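Local structure of short-chain type dehydrogenase/reductase (3SVT) at the interface of chains A and B and the interface of chains A and C. The protein probably acts as an NAD-dependent oxidoreductase of the short-chain dehydrogenase/reductase family. Residues are numbered along the deposited sequence; one frame, centred on the assembly and turned at random. Chains: chain A/B/C, Short-chain type dehydrogenase/reductase.

Contact 1: the interface of chains A and B. Residues chain A 108-109, 278-279, 281; chain B 132, 135-136, 139, 182.
The guanidinium of B:Arg136 lies edge-on to the backbone carbonyl of A:Thr109 and grips its oxygen with two nitrogens of one side. NE of B:Arg136 donates to O of A:Thr109 at 2.9 Å in the carbonyl plane, and NH2 of B:Arg136 reaches the same oxygen at 3.0 Å, nearly along the C=O axis. Because that oxygen also stays within 4° of the guanidinium plane, the paired bonds should hold the group's rotation. The arginine gets there as an extended arm, with CG beside its own backbone N (chi1 -75°). A:Val281, the C-terminal residue, crosses this arm at about a right angle and sets CG2 3.6 Å from CG of B:Arg136. A:Thr109 packs its CB on CG of B:Arg136 at 3.9 Å, and its CG2 on CB of B:Ala135 at 3.8 Å. One water ties the tail down, bonded to N of A:Val281, to O of A:Gly279 and, at 2.6 Å, to O of B:Arg136. Farther along, B:Val139 and CD2 of B:Leu182 pack on the backbone of A:Arg278 and A:Gly279. The site fastens the C-terminal tail and 3-10 helix 108-110 onto helix 113-140 of the neighbour, which would help hold the A-B pair together within the four-copy assembly.

Contact 2: the interface of chains A and C. Residues chain A 176, 179-180, 246-247; chain C 220, 255, 257-258.
The 3-10 helix 256-258 of chain C, just after strand 249-252, docks C:Leu258 against helix 163-182 and the loop 246-247 of chain A. C:Leu258 hides more surface than any other residue here, 60 Å², and its two methyls divide the work. CD1 of C:Leu258 touches the helix backbone at O of A:Gln176, and lies 3.8 Å from CB of A:Ala179 and 3.9 Å from CA of A:Gly247. CD2 of C:Leu258 sits alongside the glutamine side chain, 3.9 Å from CB of A:Gln176. That glutamine is extended beyond CG and is held within its own chain: NE2 of A:Gln176 donates to O of A:Gly247 at 3.1 Å, in the amide plane and fairly straight (163° at H). The bond ties helix to loop and fixes the amide's rotation, giving C:Leu258 a set surface. C:Met257 comes across the glutamine at about a right angle, tip first, its methyl CE 3.4 Å from O of A:Gly247. Beside the helix, CB of C:Pro220 rests near O of A:Ala179. No hydrogen bond crosses this patch, which works by shape. A:Thr246 (chi1 -160°) has CG2 between its backbone N and carbonyl carbon, from where that methyl is tight against CA of C:Gly255 at 3.3 Å.

Contact 3: the interface of chains A and B. Residues chain A 153-154, 157, 162, 165-166, 169; chain B 169-170, 173-174, 177.
Helix 163-182 of chain A runs antiparallel to the same helix of chain B, and the backbone of A:Gly165 and A:Val166 lies against the B:His173 ring. This is the helix-to-helix core of the two-fold A-B interface. Near its start the helix carries the family's YxxxK motif, with A:Gly165 and A:Val166 at two x positions, so the packing of B:His173 may steady the active-site segment. The imidazole swings out with CG anti to the backbone N (chi1 -170°) and lies between this helix and the short helix 152-155. O of A:Gly165 sits over one face, offset toward the rim. NE2 of B:His173 has a nearly straight bond (175° at H) to a water at 2.7 Å, in plane at the edge, and that water also bonds O of A:Ala153. NE2 of B:His173 is itself 3.2 Å from O of A:Ala153, but this oxygen is tilted off the ring plane, so any direct bond would be weak beside the bond to water. Next along the helix, A:Val166 spreads its methyls, CG1 onto B:Ala170 and CG2 toward the ring and B:Leu174. CG2 of A:Thr157 packs 3.7 Å from CA of B:Leu177. OG of A:Ser169 donates to O of A:Gly165 at 2.9 Å and lies 2.7 Å from a second water, which bonds ND1 of B:His173 and O of A:Ala154.

Contact 1: the interface of chains A and B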
# COMPACT_ATOMS: atom_id res chain seq x y z
N ILE A 108 -18.38 15.73 2.81
CA ILE A 108 -17.71 16.27 1.63
C ILE A 108 -18.63 17.19 0.83
O ILE A 108 -18.19 18.19 0.29
CB ILE A 108 -17.13 15.17 0.74
CG1 ILE A 108 -16.23 15.79 -0.32
CG2 ILE A 108 -18.23 14.32 0.10
CD1 ILE A 108 -14.93 16.38 0.27
N THR A 109 -19.93 16.88 0.81
CA THR A 109 -20.90 17.74 0.10
C THR A 109 -21.17 19.09 0.76
O THR A 109 -21.77 19.98 0.14
CB THR A 109 -22.21 16.99 -0.12
OG1 THR A 109 -22.66 16.43 1.12
CG2 THR A 109 -22.01 15.88 -1.13
N ARG A 278 -24.47 11.11 4.33
CA ARG A 278 -24.26 10.33 3.11
C ARG A 278 -24.40 11.21 1.88
O ARG A 278 -24.58 10.71 0.77
CB ARG A 278 -25.23 9.14 3.07
CG ARG A 278 -26.65 9.50 2.81
CD ARG A 278 -27.54 8.28 2.74
NE ARG A 278 -28.91 8.73 2.83
CZ ARG A 278 -29.59 9.30 1.83
NH1 ARG A 278 -29.06 9.46 0.62
NH2 ARG A 278 -30.83 9.68 2.07
N GLY A 279 -24.31 12.53 2.07
CA GLY A 279 -24.18 13.48 0.95
C GLY A 279 -25.46 14.20 0.51
O GLY A 279 -25.43 14.96 -0.45
N VAL A 281 -28.01 17.05 0.22
CA VAL A 281 -28.32 18.45 0.54
C VAL A 281 -29.71 18.82 0.02
O VAL A 281 -30.20 19.88 0.38
CB VAL A 281 -27.27 19.44 -0.02
CG1 VAL A 281 -25.91 19.21 0.61
CG2 VAL A 281 -27.22 19.37 -1.55
OXT VAL A 281 -30.38 18.06 -0.73
N LYS B 132 -17.45 17.82 -4.73
CA LYS B 132 -18.46 18.35 -3.82
C LYS B 132 -19.81 18.59 -4.52
O LYS B 132 -20.84 18.19 -4.01
CB LYS B 132 -17.95 19.67 -3.23
CG LYS B 132 -18.92 20.42 -2.36
CD LYS B 132 -18.28 21.77 -1.90
CE LYS B 132 -19.15 22.52 -0.91
NZ LYS B 132 -18.64 23.93 -0.66
N ALA B 135 -21.13 15.36 -6.52
CA ALA B 135 -21.70 14.45 -5.49
C ALA B 135 -23.10 14.90 -5.02
O ALA B 135 -23.99 14.07 -4.85
CB ALA B 135 -20.74 14.30 -4.30
N ARG B 136 -23.32 16.20 -4.84
CA ARG B 136 -24.63 16.66 -4.39
C ARG B 136 -25.76 16.16 -5.30
O ARG B 136 -26.79 15.69 -4.83
CB ARG B 136 -24.71 18.17 -4.28
CG ARG B 136 -23.99 18.74 -3.09
CD ARG B 136 -23.95 20.25 -3.22
NE ARG B 136 -23.38 20.88 -2.03
CZ ARG B 136 -23.45 22.18 -1.77
NH1 ARG B 136 -24.08 23.01 -2.60
NH2 ARG B 136 -22.90 22.65 -0.65
N VAL B 139 -26.04 12.20 -5.53
CA VAL B 139 -26.81 11.75 -4.39
C VAL B 139 -28.32 11.95 -4.57
O VAL B 139 -29.10 11.02 -4.37
CB VAL B 139 -26.34 12.42 -3.08
CG1 VAL B 139 -27.29 12.11 -1.96
CG2 VAL B 139 -24.91 11.94 -2.71
N LEU B 182 -19.99 8.31 0.57
CA LEU B 182 -21.08 8.40 -0.37
C LEU B 182 -21.67 7.04 -0.82
O LEU B 182 -22.68 7.03 -1.52
CB LEU B 182 -20.65 9.23 -1.61
CG LEU B 182 -20.17 10.68 -1.42
CD1 LEU B 182 -19.68 11.30 -2.75
CD2 LEU B 182 -21.29 11.53 -0.81
O HOH W 1 -27.27 16.02 -2.24

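Contact 2: the interface of chains A and C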
# COMPACT_ATOMS: atom_id res chain seq x y z
N GLN A 176 8.34 11.04 1.15
CA GLN A 176 8.93 10.00 0.30
C GLN A 176 9.64 10.52 -0.94
O GLN A 176 10.73 10.04 -1.27
CB GLN A 176 7.87 8.97 -0.12
CG GLN A 176 7.48 8.09 1.02
CD GLN A 176 6.52 7.00 0.62
OE1 GLN A 176 5.57 7.27 -0.09
NE2 GLN A 176 6.73 5.79 1.12
N ALA A 179 12.88 12.06 0.35
CA ALA A 179 13.84 10.96 0.59
C ALA A 179 14.49 10.49 -0.72
O ALA A 179 15.69 10.24 -0.77
CB ALA A 179 13.16 9.79 1.30
N ASP A 180 13.71 10.41 -1.78
CA ASP A 180 14.22 9.95 -3.06
C ASP A 180 15.28 10.96 -3.56
O ASP A 180 16.42 10.59 -3.85
CB ASP A 180 13.06 9.74 -4.04
CG ASP A 180 13.41 8.86 -5.22
OD1 ASP A 180 14.56 8.41 -5.33
OD2 ASP A 180 12.50 8.61 -6.05
N THR A 246 15.06 5.41 5.44
CA THR A 246 14.56 6.60 4.79
C THR A 246 13.39 6.24 3.90
O THR A 246 13.29 5.11 3.45
CB THR A 246 15.66 7.32 3.96
OG1 THR A 246 15.26 8.67 3.72
CG2 THR A 246 15.94 6.62 2.60
N GLY A 247 12.52 7.22 3.66
CA GLY A 247 11.35 7.05 2.82
C GLY A 247 10.23 6.24 3.46
O GLY A 247 9.31 5.85 2.78
N PRO C 220 18.63 5.34 -2.64
CA PRO C 220 18.93 6.77 -2.46
C PRO C 220 20.14 7.05 -1.58
O PRO C 220 20.98 7.84 -1.96
CB PRO C 220 17.63 7.32 -1.84
CG PRO C 220 16.55 6.41 -2.40
CD PRO C 220 17.19 5.06 -2.61
N GLY C 255 16.24 3.47 1.45
CA GLY C 255 15.22 4.04 0.59
C GLY C 255 14.99 3.30 -0.72
O GLY C 255 14.31 3.82 -1.60
N MET C 257 13.05 0.98 -1.60
CA MET C 257 11.65 0.71 -1.93
C MET C 257 10.99 1.83 -2.70
O MET C 257 9.93 1.63 -3.28
CB MET C 257 10.82 0.38 -0.66
CG MET C 257 10.45 1.56 0.19
SD MET C 257 9.40 1.19 1.61
CE MET C 257 8.53 2.75 1.73
N LEU C 258 11.59 3.02 -2.71
CA LEU C 258 11.08 4.16 -3.45
C LEU C 258 11.38 4.07 -4.93
O LEU C 258 10.78 4.82 -5.73
CB LEU C 258 11.69 5.46 -2.92
CG LEU C 258 11.45 5.65 -1.42
CD1 LEU C 258 12.28 6.82 -0.92
CD2 LEU C 258 9.97 5.83 -1.21

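Contact 3: the interface of chains A and B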
# COMPACT_ATOMS: atom_id res chain seq x y z
N ALA A 153 -5.31 9.47 9.86
CA ALA A 153 -6.32 9.97 8.91
C ALA A 153 -5.85 9.83 7.45
O ALA A 153 -6.69 9.86 6.56
CB ALA A 153 -6.71 11.42 9.22
N ALA A 154 -4.55 9.67 7.24
CA ALA A 154 -3.98 9.51 5.92
C ALA A 154 -3.93 8.04 5.54
O ALA A 154 -3.98 7.73 4.37
CB ALA A 154 -2.55 10.13 5.85
N THR A 157 -9.34 5.94 5.84
CA THR A 157 -10.35 7.00 5.66
C THR A 157 -11.06 7.32 6.97
O THR A 157 -11.59 6.44 7.64
CB THR A 157 -11.37 6.63 4.59
OG1 THR A 157 -11.84 5.29 4.80
CG2 THR A 157 -10.72 6.70 3.17
N GLY A 162 -12.83 15.48 5.93
CA GLY A 162 -12.48 16.35 4.79
C GLY A 162 -10.99 16.50 4.54
O GLY A 162 -10.29 15.51 4.35
N GLY A 165 -7.24 14.26 6.30
CA GLY A 165 -6.60 13.04 5.79
C GLY A 165 -6.04 13.23 4.40
O GLY A 165 -4.99 12.69 4.05
N VAL A 166 -6.74 14.04 3.61
CA VAL A 166 -6.33 14.39 2.26
C VAL A 166 -4.98 15.10 2.26
O VAL A 166 -4.08 14.75 1.48
CB VAL A 166 -7.38 15.33 1.63
CG1 VAL A 166 -6.88 15.92 0.29
CG2 VAL A 166 -8.74 14.60 1.47
N SER A 169 -2.05 12.91 3.56
CA SER A 169 -1.55 11.99 2.52
C SER A 169 -0.61 12.70 1.55
O SER A 169 0.37 12.11 1.08
CB SER A 169 -2.68 11.34 1.72
OG SER A 169 -3.52 10.65 2.61
N SER B 169 -1.57 12.46 -5.08
CA SER B 169 -1.81 11.57 -3.93
C SER B 169 -2.93 12.09 -3.03
O SER B 169 -3.71 11.31 -2.48
CB SER B 169 -0.56 11.35 -3.08
OG SER B 169 0.45 10.83 -3.89
N ALA B 170 -2.98 13.41 -2.86
CA ALA B 170 -4.07 14.03 -2.14
C ALA B 170 -5.41 13.68 -2.80
O ALA B 170 -6.36 13.32 -2.13
CB ALA B 170 -3.87 15.52 -2.10
N HIS B 173 -6.62 10.06 -2.20
CA HIS B 173 -7.19 9.93 -0.87
C HIS B 173 -8.59 10.50 -0.85
O HIS B 173 -9.48 9.94 -0.22
CB HIS B 173 -6.34 10.59 0.20
CG HIS B 173 -6.79 10.26 1.59
ND1 HIS B 173 -6.38 9.14 2.26
CD2 HIS B 173 -7.67 10.89 2.42
CE1 HIS B 173 -6.96 9.09 3.45
NE2 HIS B 173 -7.74 10.15 3.58
N LEU B 174 -8.78 11.63 -1.52
CA LEU B 174 -10.10 12.24 -1.63
C LEU B 174 -11.09 11.29 -2.30
O LEU B 174 -12.22 11.14 -1.83
CB LEU B 174 -10.02 13.59 -2.37
CG LEU B 174 -11.32 14.36 -2.49
CD1 LEU B 174 -11.97 14.62 -1.10
CD2 LEU B 174 -11.13 15.67 -3.27
N LEU B 177 -11.92 8.63 0.40
CA LEU B 177 -12.73 9.25 1.47
C LEU B 177 -14.18 9.44 0.98
O LEU B 177 -15.16 9.11 1.71
CB LEU B 177 -12.14 10.61 1.89
CG LEU B 177 -12.93 11.46 2.90
CD1 LEU B 177 -13.05 10.67 4.18
CD2 LEU B 177 -12.28 12.85 3.16
O HOH W 2 -9.23 10.62 5.82
O HOH W 3 -3.71 8.20 1.38

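Contacts 1 and 3 belong to the same two-fold A-B interface, their C-alpha centres about 17 Å apart, whereas contact 2 lies on the A-C interface, about 37 Å from contact 1 and 21 Å from contact 3. Helix 163-182, which in this family carries the catalytic YxxxK motif, appears in all of them: its last residue in contact 1, the stretch 176-180 in contact 2 and residues 165 to 177 of it in contact 3. One helix therefore serves two different neighbours, consistent with the four-copy assembly and the tetramers common among these enzymes, and may link subunit packing to the active site.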